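PDB 3COL: putative transcription regulator from Lactobacillus plantarum WCFS1, which probably binds DNA through an N-terminal helix-turn-helix as a dimeric transcription regulator of the TetR family. Local coordinates for residues G157-F160 / S161-T165; A21-A25 / E26-G30; Y50-N53 / K54-I58; V40-Q44 / S45-L49. All blocks are in the same frame, centred on the assembly; numbering follows the deposited sequence. Where two conformers were deposited one is given.

Contact 1: residues G157-F160 / S161-T165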
loop_
_atom_site.group_PDB
_atom_site.type_symbol
_atom_site.label_atom_id
_atom_site.label_comp_id
_atom_site.label_asym_id
_atom_site.label_seq_id
_atom_site.Cartn_x
_atom_site.Cartn_y
_atom_site.Cartn_z
ATOM N N GLY A 157 -4.943 6.922 -3.860
ATOM C CA GLY A 157 -3.832 6.327 -3.088
ATOM C C GLY A 157 -3.825 6.739 -1.625
ATOM O O GLY A 157 -3.677 5.883 -0.740
ATOM N N VAL A 158 -3.994 8.032 -1.351
ATOM C CA VAL A 158 -4.029 8.513 0.024
ATOM C C VAL A 158 -5.240 7.970 0.820
ATOM O O VAL A 158 -5.094 7.595 1.998
ATOM C CB VAL A 158 -3.892 10.078 0.133
ATOM C CG1 VAL A 158 -5.116 10.820 -0.445
ATOM C CG2 VAL A 158 -3.746 10.468 1.588
ATOM N N VAL A 159 -6.413 7.923 0.172
ATOM C CA VAL A 159 -7.608 7.327 0.728
ATOM C C VAL A 159 -7.363 5.867 1.086
ATOM O O VAL A 159 -7.586 5.435 2.222
ATOM C CB VAL A 159 -8.788 7.423 -0.276
ATOM C CG1 VAL A 159 -10.065 6.600 0.236
ATOM C CG2 VAL A 159 -9.158 8.856 -0.482
ATOM N N PHE A 160 -6.946 5.083 0.117
ATOM C CA PHE A 160 -6.830 3.661 0.350
ATOM C C PHE A 160 -5.679 3.274 1.240
ATOM O O PHE A 160 -5.827 2.387 2.106
ATOM C CB PHE A 160 -6.839 2.889 -0.987
ATOM C CG PHE A 160 -8.228 2.707 -1.510
ATOM C CD1 PHE A 160 -8.894 1.508 -1.332
ATOM C CD2 PHE A 160 -8.912 3.781 -2.108
ATOM C CE1 PHE A 160 -10.196 1.363 -1.786
ATOM C CE2 PHE A 160 -10.193 3.646 -2.545
ATOM C CZ PHE A 160 -10.852 2.442 -2.380
ATOM N N SER A 161 -4.529 3.924 1.045
ATOM C CA SER A 161 -3.328 3.579 1.836
ATOM C C SER A 161 -3.476 3.897 3.318
ATOM O O SER A 161 -3.116 3.084 4.164
ATOM C CB SER A 161 -2.079 4.233 1.264
ATOM O OG SER A 161 -0.991 4.084 2.151
ATOM N N THR A 162 -4.042 5.062 3.617
ATOM C CA THR A 162 -4.301 5.511 5.008
ATOM C C THR A 162 -5.313 4.586 5.713
ATOM O O THR A 162 -5.075 4.180 6.834
ATOM C CB THR A 162 -4.823 6.970 5.060
ATOM O OG1 THR A 162 -3.850 7.827 4.439
ATOM C CG2 THR A 162 -5.079 7.467 6.505
ATOM N N ILE A 163 -6.424 4.276 5.035
ATOM C CA ILE A 163 -7.399 3.355 5.583
ATOM C C ILE A 163 -6.823 1.953 5.721
ATOM O O ILE A 163 -7.076 1.266 6.707
ATOM C CB ILE A 163 -8.712 3.385 4.758
ATOM C CG1 ILE A 163 -9.416 4.741 4.986
ATOM C CG2 ILE A 163 -9.593 2.183 5.091
ATOM C CD1 ILE A 163 -10.580 5.044 3.981
ATOM N N HIS A 164 -6.039 1.516 4.740
ATOM C CA HIS A 164 -5.480 0.192 4.835
ATOM C C HIS A 164 -4.531 0.058 6.040
ATOM O O HIS A 164 -4.654 -0.885 6.790
ATOM C CB HIS A 164 -4.788 -0.207 3.530
ATOM C CG HIS A 164 -4.367 -1.633 3.502
ATOM N ND1 HIS A 164 -3.300 -2.078 2.764
ATOM C CD2 HIS A 164 -4.865 -2.721 4.133
ATOM C CE1 HIS A 164 -3.150 -3.380 2.948
ATOM N NE2 HIS A 164 -4.085 -3.790 3.774
ATOM N N THR A 165 -3.604 1.005 6.207
ATOM C CA THR A 165 -2.656 1.024 7.329
ATOM C C THR A 165 -3.390 1.029 8.676
ATOM O O THR A 165 -3.053 0.275 9.587
ATOM C CB THR A 165 -1.689 2.223 7.242
ATOM O OG1 THR A 165 -0.991 2.204 5.981
ATOM C CG2 THR A 165 -0.640 2.176 8.350
#
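Within helix 152-171, which lies at the meeting of the two subunits, T162 stands one turn beyond V158 and folds its hydroxyl back onto that residue's carbonyl. V158 O accepts two bonds: T162 OG1 donates at 2.7 Å, tilted 16° from the carbonyl plane, while the helical N-H of T162 N reaches the same oxygen at 3.2 Å from above the plane. The torsion (chi1 -58°) sets OG1 beside the threonine's own N, on the side where this carbonyl waits, and a buried hydroxyl is thereby satisfied within its own helix. A valine here would keep the bulk but is likely to leave V158 O with the helical N-H alone. The methyl V158 CG2 runs alongside OG1 at 3.9 Å. Farther round, V159 and I163 also lie side by side, CG1 of V159 to CD1 of I163 at 4.1 Å, a compact aliphatic ridge. V159 and T162 both rest on I189 of helix 182-193, whereas V158 packs on V158 of the second subunit. Small and beta-branched side chains allow the close approach here, and a dimer interface built of packed helices is consistent with the TetR family.

Contact 2: residues A21-A25 / E26-G30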
loop_
_atom_site.group_PDB
_atom_site.type_symbol
_atom_site.label_atom_id
_atom_site.label_comp_id
_atom_site.label_asym_id
_atom_site.label_seq_id
_atom_site.Cartn_x
_atom_site.Cartn_y
_atom_site.Cartn_z
ATOM N N ALA A 21 -7.584 -17.064 1.026
ATOM C CA ALA A 21 -6.636 -17.559 2.038
ATOM C C ALA A 21 -5.241 -17.805 1.488
ATOM O O ALA A 21 -4.255 -17.450 2.106
ATOM C CB ALA A 21 -7.177 -18.845 2.724
ATOM N N ILE A 22 -5.165 -18.457 0.337
ATOM C CA ILE A 22 -3.882 -18.698 -0.344
ATOM C C ILE A 22 -3.179 -17.375 -0.700
ATOM O O ILE A 22 -1.975 -17.192 -0.441
ATOM C CB ILE A 22 -4.079 -19.570 -1.631
ATOM C CG1 ILE A 22 -4.551 -20.983 -1.260
ATOM C CG2 ILE A 22 -2.776 -19.623 -2.456
ATOM C CD1 ILE A 22 -5.124 -21.779 -2.464
ATOM N N ILE A 23 -3.934 -16.452 -1.284
ATOM C CA ILE A 23 -3.404 -15.113 -1.558
ATOM C C ILE A 23 -2.785 -14.486 -0.297
ATOM O O ILE A 23 -1.683 -13.946 -0.352
ATOM C CB ILE A 23 -4.483 -14.183 -2.214
ATOM C CG1 ILE A 23 -4.859 -14.732 -3.615
ATOM C CG2 ILE A 23 -3.999 -12.706 -2.293
ATOM C CD1 ILE A 23 -5.962 -13.953 -4.346
ATOM N N LEU A 24 -3.480 -14.572 0.841
ATOM C CA LEU A 24 -2.964 -13.973 2.071
ATOM C C LEU A 24 -1.686 -14.670 2.542
ATOM O O LEU A 24 -0.764 -14.007 3.007
ATOM C CB LEU A 24 -4.023 -13.967 3.168
ATOM C CG LEU A 24 -5.231 -13.048 2.951
ATOM C CD1 LEU A 24 -6.244 -13.274 4.060
ATOM C CD2 LEU A 24 -4.808 -11.583 2.923
ATOM N N ALA A 25 -1.636 -15.996 2.404
ATOM C CA ALA A 25 -0.479 -16.806 2.830
ATOM C C ALA A 25 0.691 -16.815 1.823
ATOM O O ALA A 25 1.850 -16.743 2.224
ATOM C CB ALA A 25 -0.912 -18.250 3.144
ATOM N N GLU A 26 0.391 -16.937 0.526
ATOM C CA GLU A 26 1.466 -17.079 -0.469
ATOM C C GLU A 26 1.459 -16.055 -1.603
ATOM O O GLU A 26 2.292 -16.142 -2.513
ATOM C CB GLU A 26 1.499 -18.481 -1.066
ATOM C CG GLU A 26 1.361 -19.620 -0.081
ATOM C CD GLU A 26 1.172 -20.942 -0.800
ATOM O OE1 GLU A 26 0.242 -21.706 -0.444
ATOM O OE2 GLU A 26 1.947 -21.206 -1.746
ATOM N N GLY A 27 0.554 -15.079 -1.541
ATOM C CA GLY A 27 0.355 -14.171 -2.660
ATOM C C GLY A 27 -0.361 -14.833 -3.834
ATOM O O GLY A 27 -0.591 -16.052 -3.839
ATOM N N PRO A 28 -0.726 -14.035 -4.846
ATOM C CA PRO A 28 -1.481 -14.547 -5.980
ATOM C C PRO A 28 -0.747 -15.651 -6.746
ATOM O O PRO A 28 -1.369 -16.573 -7.228
ATOM C CB PRO A 28 -1.674 -13.303 -6.858
ATOM C CG PRO A 28 -1.494 -12.178 -5.965
ATOM C CD PRO A 28 -0.466 -12.593 -4.982
ATOM N N ALA A 29 0.576 -15.573 -6.804
ATOM C CA ALA A 29 1.392 -16.611 -7.440
ATOM C C ALA A 29 1.211 -17.999 -6.797
ATOM O O ALA A 29 1.402 -19.015 -7.457
ATOM C CB ALA A 29 2.860 -16.191 -7.463
ATOM N N GLY A 30 0.812 -18.038 -5.528
ATOM C CA GLY A 30 0.597 -19.306 -4.842
ATOM C C GLY A 30 -0.703 -20.012 -5.219
ATOM O O GLY A 30 -0.875 -21.179 -4.907
#
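The carbonyls of I22 and I23 accept from E26 N and G27 N in turn, and these bonds finish helix 11-26. E26 N meets I22 O at 2.6 Å almost in line with the C=O bond, and the bond is straight at the hydrogen too (167°). The next one is poorer: G27 N reaches I23 O at 2.8 Å, but from above the carbonyl plane and with a bend to 132°, as the chain is already leaving the helix. At G27 phi turns positive, which a glycine bears easily, and a CB here would be crowded by P28 CD. Proline follows well, because it has no N-H to carry the helical pattern on.

The side chains seal the turn. With CG1 of I22 beside the backbone N (chi1 -66°), its CG2 stands anti to that N and lies against the carbonyl G30 O at 3.5 Å. I23 CG1 comes to 4.1 Å from P28 CA, apolar surface laid on the proline's backbone. A CB on G30 would run into E26 CB, so the lack of a side chain suits the place. In the next shell, helix 33-40 lies against I22, and helix 106-117 lies against I23 and P28. From the former, K35 NZ holds two groups, forming a salt bridge with E26 OE2 and a hydrogen bond with G30 O. The carboxylate of E26, at the C-terminal end of its helix, would probably be disfavoured there by the helix dipole; the lysine probably offsets this while pinning the turn to the neighbouring helix.

Contact 3: residues Y50-N53 / K54-I58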
loop_
_atom_site.group_PDB
_atom_site.type_symbol
_atom_site.label_atom_id
_atom_site.label_comp_id
_atom_site.label_asym_id
_atom_site.label_seq_id
_atom_site.Cartn_x
_atom_site.Cartn_y
_atom_site.Cartn_z
ATOM N N TYR A 50 -16.584 -24.300 -12.311
ATOM C CA TYR A 50 -16.885 -22.933 -11.909
ATOM C C TYR A 50 -15.841 -21.940 -12.406
ATOM O O TYR A 50 -16.180 -20.773 -12.661
ATOM C CB TYR A 50 -17.005 -22.853 -10.409
ATOM N N PHE A 51 -14.591 -22.400 -12.516
ATOM C CA PHE A 51 -13.447 -21.555 -12.900
ATOM C C PHE A 51 -12.529 -22.318 -13.856
ATOM O O PHE A 51 -12.102 -23.425 -13.551
ATOM C CB PHE A 51 -12.647 -21.109 -11.643
ATOM C CG PHE A 51 -13.496 -20.409 -10.592
ATOM C CD1 PHE A 51 -13.748 -19.051 -10.669
ATOM C CD2 PHE A 51 -14.068 -21.132 -9.540
ATOM C CE1 PHE A 51 -14.559 -18.423 -9.706
ATOM C CE2 PHE A 51 -14.854 -20.509 -8.579
ATOM C CZ PHE A 51 -15.090 -19.153 -8.662
ATOM N N LYS A 52 -12.168 -21.724 -14.978
ATOM C CA LYS A 52 -11.433 -22.478 -16.002
ATOM C C LYS A 52 -9.938 -22.634 -15.743
ATOM O O LYS A 52 -9.298 -23.540 -16.281
ATOM C CB LYS A 52 -11.710 -21.945 -17.417
ATOM C CG LYS A 52 -11.242 -20.529 -17.715
ATOM C CD LYS A 52 -11.257 -20.287 -19.282
ATOM C CE LYS A 52 -12.688 -20.098 -19.824
ATOM N NZ LYS A 52 -12.892 -20.544 -21.243
ATOM N N ASN A 53 -9.389 -21.763 -14.903
ATOM C CA ASN A 53 -7.931 -21.787 -14.608
ATOM C C ASN A 53 -7.566 -20.892 -13.442
ATOM O O ASN A 53 -8.441 -20.238 -12.891
ATOM C CB ASN A 53 -7.109 -21.447 -15.873
ATOM C CG ASN A 53 -7.445 -20.069 -16.484
ATOM O OD1 ASN A 53 -7.952 -19.171 -15.806
ATOM N ND2 ASN A 53 -7.152 -19.907 -17.779
ATOM N N LYS A 54 -6.284 -20.862 -13.083
ATOM C CA LYS A 54 -5.762 -20.086 -11.962
ATOM C C LYS A 54 -6.141 -18.604 -12.104
ATOM O O LYS A 54 -6.628 -18.017 -11.158
ATOM C CB LYS A 54 -4.236 -20.280 -11.853
ATOM C CG LYS A 54 -3.479 -19.177 -11.142
ATOM C CD LYS A 54 -1.951 -19.350 -11.290
ATOM C CE LYS A 54 -1.162 -18.344 -10.390
ATOM N NZ LYS A 54 0.370 -18.579 -10.536
ATOM N N GLN A 55 -5.950 -18.013 -13.282
ATOM C CA GLN A 55 -6.341 -16.603 -13.509
ATOM C C GLN A 55 -7.824 -16.323 -13.221
ATOM O O GLN A 55 -8.140 -15.333 -12.610
ATOM C CB GLN A 55 -6.005 -16.118 -14.938
ATOM C CG GLN A 55 -6.031 -14.584 -15.074
ATOM C CD GLN A 55 -5.018 -13.898 -14.129
ATOM O OE1 GLN A 55 -3.832 -14.262 -14.109
ATOM N NE2 GLN A 55 -5.483 -12.928 -13.340
ATOM N N ALA A 56 -8.717 -17.186 -13.701
ATOM C CA ALA A 56 -10.146 -17.071 -13.393
ATOM C C ALA A 56 -10.413 -17.107 -11.867
ATOM O O ALA A 56 -11.278 -16.379 -11.371
ATOM C CB ALA A 56 -10.955 -18.160 -14.135
ATOM N N LEU A 57 -9.682 -17.945 -11.134
ATOM C CA LEU A 57 -9.828 -18.017 -9.657
ATOM C C LEU A 57 -9.472 -16.658 -8.994
ATOM O O LEU A 57 -10.216 -16.150 -8.164
ATOM C CB LEU A 57 -8.945 -19.113 -9.052
ATOM C CG LEU A 57 -9.297 -20.565 -9.376
ATOM C CD1 LEU A 57 -8.146 -21.520 -9.033
ATOM C CD2 LEU A 57 -10.600 -20.984 -8.653
ATOM N N ILE A 58 -8.346 -16.092 -9.403
ATOM C CA ILE A 58 -7.844 -14.801 -8.899
ATOM C C ILE A 58 -8.812 -13.647 -9.283
ATOM O O ILE A 58 -9.154 -12.795 -8.437
ATOM C CB ILE A 58 -6.409 -14.537 -9.466
ATOM C CG1 ILE A 58 -5.376 -15.509 -8.829
ATOM C CG2 ILE A 58 -5.987 -13.076 -9.266
ATOM C CD1 ILE A 58 -4.055 -15.680 -9.685
#
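F51 leans on A56 and L57 in the first turn of helix 54-67, and its side chain can be followed outward. CB lies 4.2 Å from A56 CB and 3.6 Å from L57 CD2. At the root of the ring, CG touches the same leucine methyl, F51 CG to L57 CD2 at 3.5 Å, with the two side chains crossing at about a right angle. The ring atoms then part company: CD2 stays by that methyl, whereas CD1 passes the backbone of A56, 3.7 Å from A56 O. Its torsion (chi1 -55°) swings the ring beside the phenylalanine's own N. The phenylalanine side chain also packs on Q12 and I15 of helix 11-26. L57 also reaches I15, so the two apolar residues share one neighbour.

Between them the helix begins, with N53 as its N-cap. The asparagine turns CG between its N and carbonyl carbon (chi1 58°), and from there OD1 accepts A56 N at 3.0 Å, nearly straight (167°). Asparagine suits the position because its short arm carries an acceptor to an N-H that has no earlier helical carbonyl to bind. The cap's own carbonyl starts the regular pattern, L57 N giving to N53 O at 3.1 Å in the carbonyl plane. A56 CB lies 3.6 Å from N53 OD1. Q55, directed elsewhere, bonds D59 OD1 through NE2.

Contact 4: residues V40-Q44 / S45-L49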
loop_
_atom_site.group_PDB
_atom_site.type_symbol
_atom_site.label_atom_id
_atom_site.label_comp_id
_atom_site.label_asym_id
_atom_site.label_seq_id
_atom_site.Cartn_x
_atom_site.Cartn_y
_atom_site.Cartn_z
ATOM N N VAL A 40 -10.620 -26.821 -0.155
ATOM C CA VAL A 40 -12.072 -26.930 -0.103
ATOM C C VAL A 40 -12.486 -28.364 0.229
ATOM O O VAL A 40 -13.525 -28.570 0.843
ATOM C CB VAL A 40 -12.757 -26.403 -1.403
ATOM C CG1 VAL A 40 -14.274 -26.542 -1.330
ATOM C CG2 VAL A 40 -12.417 -24.930 -1.614
ATOM N N GLY A 41 -11.659 -29.340 -0.152
ATOM C CA GLY A 41 -11.977 -30.730 0.051
ATOM C C GLY A 41 -12.789 -31.352 -1.071
ATOM O O GLY A 41 -13.545 -32.309 -0.840
ATOM N N ILE A 42 -12.619 -30.835 -2.287
ATOM C CA ILE A 42 -13.302 -31.382 -3.452
ATOM C C ILE A 42 -12.302 -31.762 -4.547
ATOM O O ILE A 42 -11.135 -31.380 -4.479
ATOM C CB ILE A 42 -14.355 -30.377 -4.030
ATOM C CG1 ILE A 42 -13.700 -29.019 -4.387
ATOM C CG2 ILE A 42 -15.525 -30.192 -3.057
ATOM C CD1 ILE A 42 -14.709 -27.935 -4.873
ATOM N N ALA A 43 -12.771 -32.490 -5.559
ATOM C CA ALA A 43 -11.993 -32.807 -6.766
ATOM C C ALA A 43 -11.665 -31.557 -7.591
ATOM O O ALA A 43 -12.419 -30.575 -7.563
ATOM C CB ALA A 43 -12.756 -33.803 -7.631
ATOM N N GLN A 44 -10.551 -31.599 -8.328
ATOM C CA GLN A 44 -10.186 -30.471 -9.213
ATOM C C GLN A 44 -11.232 -30.241 -10.305
ATOM O O GLN A 44 -11.525 -29.082 -10.676
ATOM C CB GLN A 44 -8.831 -30.712 -9.853
ATOM C CG GLN A 44 -7.697 -30.690 -8.850
ATOM C CD GLN A 44 -6.395 -31.123 -9.464
ATOM O OE1 GLN A 44 -5.596 -31.814 -8.835
ATOM N NE2 GLN A 44 -6.171 -30.723 -10.712
ATOM N N SER A 45 -11.791 -31.352 -10.785
ATOM C CA SER A 45 -12.888 -31.353 -11.743
ATOM C C SER A 45 -14.065 -30.531 -11.229
ATOM O O SER A 45 -14.724 -29.861 -12.019
ATOM C CB SER A 45 -13.347 -32.787 -12.037
ATOM O OG SER A 45 -14.056 -33.369 -10.950
ATOM N N ASN A 46 -14.317 -30.601 -9.914
ATOM C CA ASN A 46 -15.367 -29.811 -9.291
ATOM C C ASN A 46 -15.045 -28.312 -9.382
ATOM O O ASN A 46 -15.944 -27.479 -9.559
ATOM C CB ASN A 46 -15.553 -30.214 -7.819
ATOM C CG ASN A 46 -17.012 -30.029 -7.316
ATOM O OD1 ASN A 46 -17.410 -30.617 -6.304
ATOM N ND2 ASN A 46 -17.795 -29.213 -8.017
ATOM N N VAL A 47 -13.762 -27.986 -9.257
ATOM C CA VAL A 47 -13.319 -26.593 -9.285
ATOM C C VAL A 47 -13.438 -26.107 -10.725
ATOM O O VAL A 47 -13.854 -24.971 -10.984
ATOM C CB VAL A 47 -11.866 -26.405 -8.692
ATOM C CG1 VAL A 47 -11.346 -24.971 -8.906
ATOM C CG2 VAL A 47 -11.820 -26.751 -7.192
ATOM N N TYR A 48 -13.120 -26.978 -11.674
ATOM C CA TYR A 48 -13.154 -26.568 -13.069
ATOM C C TYR A 48 -14.570 -26.326 -13.619
ATOM O O TYR A 48 -14.734 -25.757 -14.716
ATOM C CB TYR A 48 -12.402 -27.562 -13.927
ATOM C CG TYR A 48 -10.889 -27.455 -13.836
ATOM C CD1 TYR A 48 -10.215 -26.266 -14.156
ATOM C CD2 TYR A 48 -10.135 -28.553 -13.454
ATOM C CE1 TYR A 48 -8.831 -26.186 -14.088
ATOM C CE2 TYR A 48 -8.739 -28.491 -13.400
ATOM C CZ TYR A 48 -8.100 -27.317 -13.725
ATOM O OH TYR A 48 -6.729 -27.295 -13.637
ATOM N N LEU A 49 -15.597 -26.725 -12.876
ATOM C CA LEU A 49 -16.977 -26.440 -13.337
ATOM C C LEU A 49 -17.303 -24.965 -13.210
ATOM O O LEU A 49 -18.195 -24.455 -13.890
ATOM C CB LEU A 49 -18.016 -27.220 -12.524
ATOM C CG LEU A 49 -18.102 -28.728 -12.660
ATOM C CD1 LEU A 49 -19.087 -29.248 -11.600
ATOM C CD2 LEU A 49 -18.520 -29.154 -14.067
HETATM O O HOH W 1 -15.500 -33.255 -5.680
#
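Q44 O is gripped by two N-H groups of the short helix it opens. Y48 N donates to it at 2.8 Å, in the carbonyl plane, and V47 N adds a weak, strongly bent bond. The tyrosine ring lies close by the same oxygen, Y48 CD2 3.2 Å from Q44 O, with chi1 -76° setting the ring beside its own N. One residue earlier A43, the N-cap, offers its carbonyl to N46 N and V47 N, both weakly. Its methyl has no acceptor with which to cap the helix, and it rests instead 3.6 Å from S45 OG. A water bridges across the turn, accepting from A43 N at 2.8 Å and donating weakly to N46 OD1, which also has a weak bond from K11 NZ.

This is the turn of the helix-turn-helix and the start of its second helix, 44-48, which in TetR relatives is the recognition helix laid into DNA. G41 leaves helix 33-40 with positive phi (87°), a backbone shape in which a CB would jam against the preceding carbonyl. After it I42 turns inward. With CG1 held between its N and carbonyl carbon (chi1 57°), it puts CD1 over N46 CB at 3.8 Å and V47 CG2 at 3.9 Å, crossing both side chains at about a right angle. With an alanine in place of I42, the space under N46 and V47 is likely to be left unfilled and the contact with I15 of helix 11-26 lost. V47 also packs against T33 and A37 of helix 33-40.

In the fold
Along the chain the contacts come in series as 2, 4, 3 and 1; each joins adjoining segments, and none nests in or crosses another. Contact 2 ends helix 11-26, contact 4 makes the turn into helix 44-48, and contact 3 starts helix 54-67, all in the TetR-family DNA-binding region. There they meet: A29 O of contact 2 and K54 NZ of contact 3 lie 3.3 Å apart, a probable hydrogen bond, and L57 CD2 of contact 3 packs on V47 CG1 of contact 4 at 4.1 Å. Contact 1, its centre about 36 Å from that of contact 4, lies in helix 152-171, which packs on helices 85-102, 106-117 and 182-193. Contacts 1 and 2 touch the second subunit.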